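Long-range contacts in (R)-2-hydroxyglutaryl-CoA dehydratase activating ATPase (Acidaminococcus fermentans, PDB 1HUX), which hydrolyses ATP slowly and uses it to drive electron transfer from a [4Fe-4S] cluster shared by its dimer, thereby activating (R)-2-hydroxyglutaryl-CoA dehydratase: residues 3-9 against 59-65; 91-95 against 236-240. All blocks are in the same frame, centred on the assembly; numbering follows the deposited sequence.

Interaction 1: 3-9 against 59-65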
ATOM      1  N   ILE A   3       2.065  39.988 -24.477  1.00 27.81           N
ATOM      2  CA  ILE A   3       1.037  38.939 -24.446  1.00 27.81           C
ATOM      3  C   ILE A   3       1.151  38.132 -23.158  1.00 27.81           C
ATOM      4  O   ILE A   3       2.161  37.459 -22.919  1.00 27.81           O
ATOM      5  CB  ILE A   3       1.133  37.978 -25.636  1.00 14.67           C
ATOM      6  CG1 ILE A   3       0.609  38.684 -26.880  1.00 14.67           C
ATOM      7  CG2 ILE A   3       0.295  36.704 -25.375  1.00 14.67           C
ATOM      8  CD1 ILE A   3       0.536  37.784 -28.126  1.00 14.67           C
ATOM      9  N   TYR A   4       0.109  38.211 -22.330  1.00 17.02           N
ATOM     10  CA  TYR A   4       0.108  37.514 -21.047  1.00 17.02           C
ATOM     11  C   TYR A   4      -0.764  36.283 -21.083  1.00 17.02           C
ATOM     12  O   TYR A   4      -1.885  36.329 -21.590  1.00 17.02           O
ATOM     13  CB  TYR A   4      -0.376  38.447 -19.928  1.00 10.23           C
ATOM     14  CG  TYR A   4       0.533  39.624 -19.664  1.00 10.23           C
ATOM     15  CD1 TYR A   4       0.559  40.716 -20.522  1.00 10.23           C
ATOM     16  CD2 TYR A   4       1.380  39.630 -18.566  1.00 10.23           C
ATOM     17  CE1 TYR A   4       1.411  41.792 -20.290  1.00 10.23           C
ATOM     18  CE2 TYR A   4       2.237  40.693 -18.318  1.00 10.23           C
ATOM     19  CZ  TYR A   4       2.254  41.770 -19.179  1.00 10.23           C
ATOM     20  OH  TYR A   4       3.135  42.811 -18.918  1.00 10.23           O
ATOM     21  N   THR A   5      -0.241  35.183 -20.542  1.00 12.77           N
ATOM     22  CA  THR A   5      -0.978  33.915 -20.514  1.00 12.77           C
ATOM     23  C   THR A   5      -1.041  33.317 -19.126  1.00 12.77           C
ATOM     24  O   THR A   5      -0.210  33.595 -18.252  1.00 12.77           O
ATOM     25  CB  THR A   5      -0.368  32.845 -21.474  1.00 10.27           C
ATOM     26  OG1 THR A   5       1.047  33.063 -21.599  1.00 10.27           O
ATOM     27  CG2 THR A   5      -1.045  32.912 -22.857  1.00 10.27           C
ATOM     28  N   LEU A   6      -2.032  32.464 -18.941  1.00 11.15           N
ATOM     29  CA  LEU A   6      -2.249  31.855 -17.657  1.00 11.15           C
ATOM     30  C   LEU A   6      -2.195  30.333 -17.688  1.00 11.15           C
ATOM     31  O   LEU A   6      -2.972  29.679 -18.400  1.00 11.15           O
ATOM     32  CB  LEU A   6      -3.609  32.317 -17.102  1.00 11.07           C
ATOM     33  CG  LEU A   6      -4.022  31.725 -15.758  1.00 11.07           C
ATOM     34  CD1 LEU A   6      -3.107  32.258 -14.680  1.00 11.07           C
ATOM     35  CD2 LEU A   6      -5.457  32.058 -15.471  1.00 11.07           C
ATOM     36  N   GLY A   7      -1.266  29.790 -16.897  1.00 15.44           N
ATOM     37  CA  GLY A   7      -1.118  28.352 -16.759  1.00 15.44           C
ATOM     38  C   GLY A   7      -1.691  27.955 -15.404  1.00 15.44           C
ATOM     39  O   GLY A   7      -1.336  28.546 -14.374  1.00 15.44           O
ATOM     40  N   ILE A   8      -2.585  26.967 -15.406  1.00 11.25           N
ATOM     41  CA  ILE A   8      -3.218  26.501 -14.178  1.00 11.25           C
ATOM     42  C   ILE A   8      -3.086  24.989 -14.026  1.00 11.25           C
ATOM     43  O   ILE A   8      -3.647  24.211 -14.809  1.00 11.25           O
ATOM     44  CB  ILE A   8      -4.726  26.853 -14.139  1.00 26.22           C
ATOM     45  CG1 ILE A   8      -4.925  28.330 -14.452  1.00 26.22           C
ATOM     46  CG2 ILE A   8      -5.305  26.564 -12.754  1.00 26.22           C
ATOM     47  CD1 ILE A   8      -6.381  28.702 -14.664  1.00 26.22           C
ATOM     48  N   ASP A   9      -2.342  24.589 -12.998  1.00 12.20           N
ATOM     49  CA  ASP A   9      -2.119  23.179 -12.684  1.00 12.20           C
ATOM     50  C   ASP A   9      -2.917  22.804 -11.443  1.00 12.20           C
ATOM     51  O   ASP A   9      -2.467  23.036 -10.325  1.00 12.20           O
ATOM     52  CB  ASP A   9      -0.628  22.948 -12.416  1.00 26.65           C
ATOM     53  CG  ASP A   9      -0.288  21.483 -12.216  1.00 26.65           C
ATOM     54  OD1 ASP A   9       0.859  21.193 -11.808  1.00 26.65           O
ATOM     55  OD2 ASP A   9      -1.168  20.623 -12.477  1.00 26.65           O
ATOM     56  N   MET A  59      -5.538  38.181 -19.664  1.00 22.90           N
ATOM     57  CA  MET A  59      -4.896  36.979 -20.124  1.00 22.90           C
ATOM     58  C   MET A  59      -5.326  36.697 -21.559  1.00 22.90           C
ATOM     59  O   MET A  59      -6.530  36.650 -21.842  1.00 22.90           O
ATOM     60  CB  MET A  59      -5.290  35.821 -19.207  1.00 19.80           C
ATOM     61  CG  MET A  59      -4.918  36.053 -17.753  1.00 19.80           C
ATOM     62  SD  MET A  59      -3.167  36.411 -17.511  1.00 19.80           S
ATOM     63  CE  MET A  59      -3.143  38.223 -17.560  1.00 19.80           C
ATOM     64  N   ALA A  60      -4.334  36.524 -22.445  1.00 10.23           N
ATOM     65  CA  ALA A  60      -4.542  36.216 -23.863  1.00 10.23           C
ATOM     66  C   ALA A  60      -5.150  34.818 -24.033  1.00 10.23           C
ATOM     67  O   ALA A  60      -6.104  34.611 -24.788  1.00 10.23           O
ATOM     68  CB  ALA A  60      -3.225  36.305 -24.588  1.00 10.23           C
ATOM     69  N   PHE A  61      -4.596  33.852 -23.316  1.00 19.42           N
ATOM     70  CA  PHE A  61      -5.101  32.492 -23.390  1.00 19.42           C
ATOM     71  C   PHE A  61      -4.920  31.847 -22.015  1.00 19.42           C
ATOM     72  O   PHE A  61      -3.955  32.134 -21.298  1.00 19.42           O
ATOM     73  CB  PHE A  61      -4.332  31.708 -24.465  1.00 12.88           C
ATOM     74  CG  PHE A  61      -5.028  30.459 -24.924  1.00 12.88           C
ATOM     75  CD1 PHE A  61      -6.037  30.525 -25.866  1.00 12.88           C
ATOM     76  CD2 PHE A  61      -4.676  29.211 -24.410  1.00 12.88           C
ATOM     77  CE1 PHE A  61      -6.699  29.370 -26.312  1.00 12.88           C
ATOM     78  CE2 PHE A  61      -5.333  28.032 -24.843  1.00 12.88           C
ATOM     79  CZ  PHE A  61      -6.346  28.118 -25.799  1.00 12.88           C
ATOM     80  N   THR A  62      -5.861  30.992 -21.640  1.00 11.67           N
ATOM     81  CA  THR A  62      -5.780  30.317 -20.361  1.00 11.67           C
ATOM     82  C   THR A  62      -5.820  28.814 -20.605  1.00 11.67           C
ATOM     83  O   THR A  62      -6.701  28.299 -21.301  1.00 11.67           O
ATOM     84  CB  THR A  62      -6.942  30.750 -19.411  1.00 48.86           C
ATOM     85  OG1 THR A  62      -6.728  32.104 -18.990  1.00 48.86           O
ATOM     86  CG2 THR A  62      -7.010  29.849 -18.178  1.00 48.86           C
ATOM     87  N   LEU A  63      -4.850  28.120 -20.021  1.00 11.62           N
ATOM     88  CA  LEU A  63      -4.751  26.689 -20.182  1.00 11.62           C
ATOM     89  C   LEU A  63      -4.655  26.000 -18.833  1.00 11.62           C
ATOM     90  O   LEU A  63      -3.778  26.307 -18.029  1.00 11.62           O
ATOM     91  CB  LEU A  63      -3.522  26.366 -21.029  1.00 10.23           C
ATOM     92  CG  LEU A  63      -3.767  25.325 -22.116  1.00 10.23           C
ATOM     93  CD1 LEU A  63      -2.592  25.383 -23.088  1.00 10.23           C
ATOM     94  CD2 LEU A  63      -3.952  23.930 -21.506  1.00 10.23           C
ATOM     95  N   ALA A  64      -5.559  25.059 -18.598  1.00 22.49           N
ATOM     96  CA  ALA A  64      -5.583  24.323 -17.349  1.00 22.49           C
ATOM     97  C   ALA A  64      -5.122  22.885 -17.521  1.00 22.49           C
ATOM     98  O   ALA A  64      -5.367  22.263 -18.550  1.00 22.49           O
ATOM     99  CB  ALA A  64      -6.985  24.345 -16.762  1.00 45.61           C
ATOM    100  N   THR A  65      -4.464  22.363 -16.487  1.00 43.07           N
ATOM    101  CA  THR A  65      -3.958  20.995 -16.478  1.00 43.07           C
ATOM    102  C   THR A  65      -4.025  20.451 -15.055  1.00 43.07           C
ATOM    103  O   THR A  65      -4.292  21.193 -14.112  1.00 43.07           O
ATOM    104  CB  THR A  65      -2.485  20.951 -16.955  1.00 43.50           C
ATOM    105  OG1 THR A  65      -1.997  19.604 -16.907  1.00 43.50           O
ATOM    106  CG2 THR A  65      -1.610  21.843 -16.074  1.00 43.50           C
TER
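Segments 3-9 and 59-65 pair as parallel strands, their axes 4.6 Å apart and 14° from parallel, and the backbone hydrogen bonds step from one strand to the other: L6 N to F61 O (3.1 Å), L63 N to L6 O (2.9 Å), I8 N to L63 O (3.0 Å) and T65 N to I8 O. A60 N also donates to Y4 O. L6, I8, T62 and A64 share one face of the sheet. There L6 and T62 lie side by side: CB and CD2 of L6 border T62 OG1, while T62 CG2 meets I8 CD1 at 3.7 Å. M59, bent at chi2 (-56°) and chi3 (93°), lies along the start of strand 4-9, with CE 3.6 Å from Y4 CB and CG against L6 CB. The other face carries T5, F61, L63, D9 and T65; T65 CG2 lies near D9 OD2, while T65 OG1 is hydrogen-bonded to M80 O. This is the pairing of the first and fourth strands in a sheet of order 3-2-1-4-5 of the actin fold: strand 14-21 flanks 4-10 antiparallel, strand 78-80 flanks 61-65 in parallel, and helix 245-257 covers the face of T5, F61 and L63.

Interaction 2: 91-95 against 236-240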
ATOM      1  N   SER A  91      11.457  21.878 -19.961  1.00 15.32           N
ATOM      2  CA  SER A  91      12.235  22.409 -21.076  1.00 15.32           C
ATOM      3  C   SER A  91      12.488  23.888 -20.970  1.00 15.32           C
ATOM      4  O   SER A  91      13.541  24.370 -21.387  1.00 15.32           O
ATOM      5  CB  SER A  91      11.554  22.104 -22.397  1.00 35.60           C
ATOM      6  OG  SER A  91      11.632  20.714 -22.666  1.00 35.60           O
ATOM      7  N   PHE A  92      11.532  24.605 -20.394  1.00 21.26           N
ATOM      8  CA  PHE A  92      11.670  26.044 -20.216  1.00 21.26           C
ATOM      9  C   PHE A  92      12.715  26.331 -19.139  1.00 21.26           C
ATOM     10  O   PHE A  92      13.458  27.303 -19.228  1.00 21.26           O
ATOM     11  CB  PHE A  92      10.319  26.651 -19.806  1.00 27.07           C
ATOM     12  CG  PHE A  92      10.355  28.147 -19.615  1.00 27.07           C
ATOM     13  CD1 PHE A  92      10.085  29.011 -20.679  1.00 27.07           C
ATOM     14  CD2 PHE A  92      10.707  28.695 -18.380  1.00 27.07           C
ATOM     15  CE1 PHE A  92      10.173  30.404 -20.518  1.00 27.07           C
ATOM     16  CE2 PHE A  92      10.799  30.081 -18.206  1.00 27.07           C
ATOM     17  CZ  PHE A  92      10.532  30.938 -19.279  1.00 27.07           C
ATOM     18  N   ILE A  93      12.774  25.473 -18.126  1.00 21.87           N
ATOM     19  CA  ILE A  93      13.725  25.669 -17.033  1.00 21.87           C
ATOM     20  C   ILE A  93      15.100  25.059 -17.345  1.00 21.87           C
ATOM     21  O   ILE A  93      16.150  25.657 -17.068  1.00 21.87           O
ATOM     22  CB  ILE A  93      13.204  25.029 -15.719  1.00 11.86           C
ATOM     23  CG1 ILE A  93      11.736  25.374 -15.499  1.00 11.86           C
ATOM     24  CG2 ILE A  93      14.019  25.519 -14.546  1.00 11.86           C
ATOM     25  CD1 ILE A  93      11.140  24.627 -14.327  1.00 11.86           C
ATOM     26  N   TRP A  94      15.085  23.852 -17.902  1.00 27.81           N
ATOM     27  CA  TRP A  94      16.322  23.159 -18.244  1.00 27.81           C
ATOM     28  C   TRP A  94      16.225  22.716 -19.692  1.00 27.81           C
ATOM     29  O   TRP A  94      15.527  21.749 -20.012  1.00 27.81           O
ATOM     30  CB  TRP A  94      16.500  21.935 -17.350  1.00 10.23           C
ATOM     31  CG  TRP A  94      16.509  22.221 -15.875  1.00 10.23           C
ATOM     32  CD1 TRP A  94      17.540  22.757 -15.145  1.00 10.23           C
ATOM     33  CD2 TRP A  94      15.450  21.956 -14.946  1.00 10.23           C
ATOM     34  NE1 TRP A  94      17.185  22.835 -13.813  1.00 10.23           N
ATOM     35  CE2 TRP A  94      15.910  22.350 -13.663  1.00 10.23           C
ATOM     36  CE3 TRP A  94      14.159  21.422 -15.070  1.00 10.23           C
ATOM     37  CZ2 TRP A  94      15.125  22.227 -12.511  1.00 10.23           C
ATOM     38  CZ3 TRP A  94      13.372  21.298 -13.922  1.00 10.23           C
ATOM     39  CH2 TRP A  94      13.863  21.701 -12.658  1.00 10.23           C
ATOM     40  N   PRO A  95      16.926  23.426 -20.585  1.00 20.55           N
ATOM     41  CA  PRO A  95      16.940  23.136 -22.026  1.00 20.55           C
ATOM     42  C   PRO A  95      17.328  21.704 -22.397  1.00 20.55           C
ATOM     43  O   PRO A  95      16.772  21.126 -23.328  1.00 20.55           O
ATOM     44  CB  PRO A  95      17.936  24.152 -22.570  1.00 16.88           C
ATOM     45  CG  PRO A  95      17.826  25.301 -21.582  1.00 16.88           C
ATOM     46  CD  PRO A  95      17.763  24.598 -20.267  1.00 16.88           C
ATOM     47  N   ILE A 236      20.707  15.008 -10.343  1.00 24.56           N
ATOM     48  CA  ILE A 236      19.273  15.256 -10.402  1.00 24.56           C
ATOM     49  C   ILE A 236      19.138  16.753 -10.129  1.00 24.56           C
ATOM     50  O   ILE A 236      19.531  17.242  -9.064  1.00 24.56           O
ATOM     51  CB  ILE A 236      18.481  14.477  -9.334  1.00 15.31           C
ATOM     52  CG1 ILE A 236      18.712  12.963  -9.481  1.00 15.31           C
ATOM     53  CG2 ILE A 236      16.994  14.785  -9.481  1.00 15.31           C
ATOM     54  CD1 ILE A 236      18.134  12.335 -10.750  1.00 15.31           C
ATOM     55  N   LYS A 237      18.613  17.481 -11.109  1.00 28.88           N
ATOM     56  CA  LYS A 237      18.442  18.922 -10.987  1.00 28.88           C
ATOM     57  C   LYS A 237      17.060  19.275 -10.471  1.00 28.88           C
ATOM     58  O   LYS A 237      16.116  18.477 -10.556  1.00 28.88           O
ATOM     59  CB  LYS A 237      18.664  19.596 -12.342  1.00 30.97           C
ATOM     60  CG  LYS A 237      19.959  19.194 -13.007  1.00 30.97           C
ATOM     61  CD  LYS A 237      20.301  20.107 -14.165  1.00 30.97           C
ATOM     62  CE  LYS A 237      21.697  19.810 -14.667  1.00 30.97           C
ATOM     63  NZ  LYS A 237      22.210  20.873 -15.569  1.00 30.97           N
ATOM     64  N   THR A 238      16.962  20.479  -9.921  1.00 20.93           N
ATOM     65  CA  THR A 238      15.703  20.985  -9.394  1.00 20.93           C
ATOM     66  C   THR A 238      15.885  22.479  -9.134  1.00 20.93           C
ATOM     67  O   THR A 238      17.011  22.953  -8.958  1.00 20.93           O
ATOM     68  CB  THR A 238      15.307  20.247  -8.087  1.00 26.43           C
ATOM     69  OG1 THR A 238      13.949  20.560  -7.734  1.00 26.43           O
ATOM     70  CG2 THR A 238      16.262  20.630  -6.951  1.00 26.43           C
ATOM     71  N   SER A 239      14.779  23.221  -9.149  1.00 14.52           N
ATOM     72  CA  SER A 239      14.819  24.663  -8.898  1.00 14.52           C
ATOM     73  C   SER A 239      13.604  25.018  -8.056  1.00 14.52           C
ATOM     74  O   SER A 239      12.695  24.199  -7.884  1.00 14.52           O
ATOM     75  CB  SER A 239      14.780  25.462 -10.213  1.00 29.76           C
ATOM     76  OG  SER A 239      13.444  25.742 -10.611  1.00 29.76           O
ATOM     77  N   PRO A 240      13.575  26.250  -7.522  1.00 17.05           N
ATOM     78  CA  PRO A 240      12.469  26.734  -6.687  1.00 17.05           C
ATOM     79  C   PRO A 240      11.103  26.516  -7.351  1.00 17.05           C
ATOM     80  O   PRO A 240      10.118  26.124  -6.701  1.00 17.05           O
ATOM     81  CB  PRO A 240      12.803  28.207  -6.518  1.00 19.18           C
ATOM     82  CG  PRO A 240      14.321  28.208  -6.523  1.00 19.18           C
ATOM     83  CD  PRO A 240      14.623  27.279  -7.666  1.00 19.18           C
TER
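W94, just past the C-terminal end of helix 82-93, packs against K237, T238 and S239 in a small contact of one indole with the side chains and backbone of 237-239, near the surface, at the edge of the second five-stranded sheet of this actin-fold protein. Segment 236-240 begins on strand 236-237, an outermost strand of that sheet within the chain, and the contact buries 200 Å² in all, of which W94 gives the largest single share, 85 Å². The indole stands with its benzo rim against the chain: CZ2 comes within 3.4 Å of T238 CA, and S239 N lies at the ring edge, near its plane. Over one face passes K237, whose CB makes an off-centre CH-pi contact 4.3 Å from the centroid of the five-membered ring, 28° off the normal. Its extended chain runs past the indole in the opposite direction, carrying CD to 4.0 Å from W94 CD1 and NZ onward to a salt bridge with D211. The opposite face of the indole is covered from within the same segment by I93, whose CG2 sits over the centre of the ring. V213 of strand 212-215 touches both W94 and K237. That same I93 CG2 also reaches across to S239 OG, at 4.0 Å.

In the fold
Interactions 1 and 2 belong to the two five-stranded sheets of the actin fold, which share the strand order 3-2-1-4-5: 3-9 with 59-65 is the 1-4 pair of the first, while 236-240 begins on the fifth strand of the second. Their centres are about 20 Å apart and their nearest atoms about 10 Å, so they do not touch. Helix 245-257 links them, meeting T5, F61 and L63 in one and F92 and I93 in the other. The nucleotide lies nearer interaction 1: the side chain of D9 is about 5 Å from ADP and about 4 Å from that of K16, whereas T238 is about 11 Å from ADP and about 7 Å from Q220, side chain to side chain.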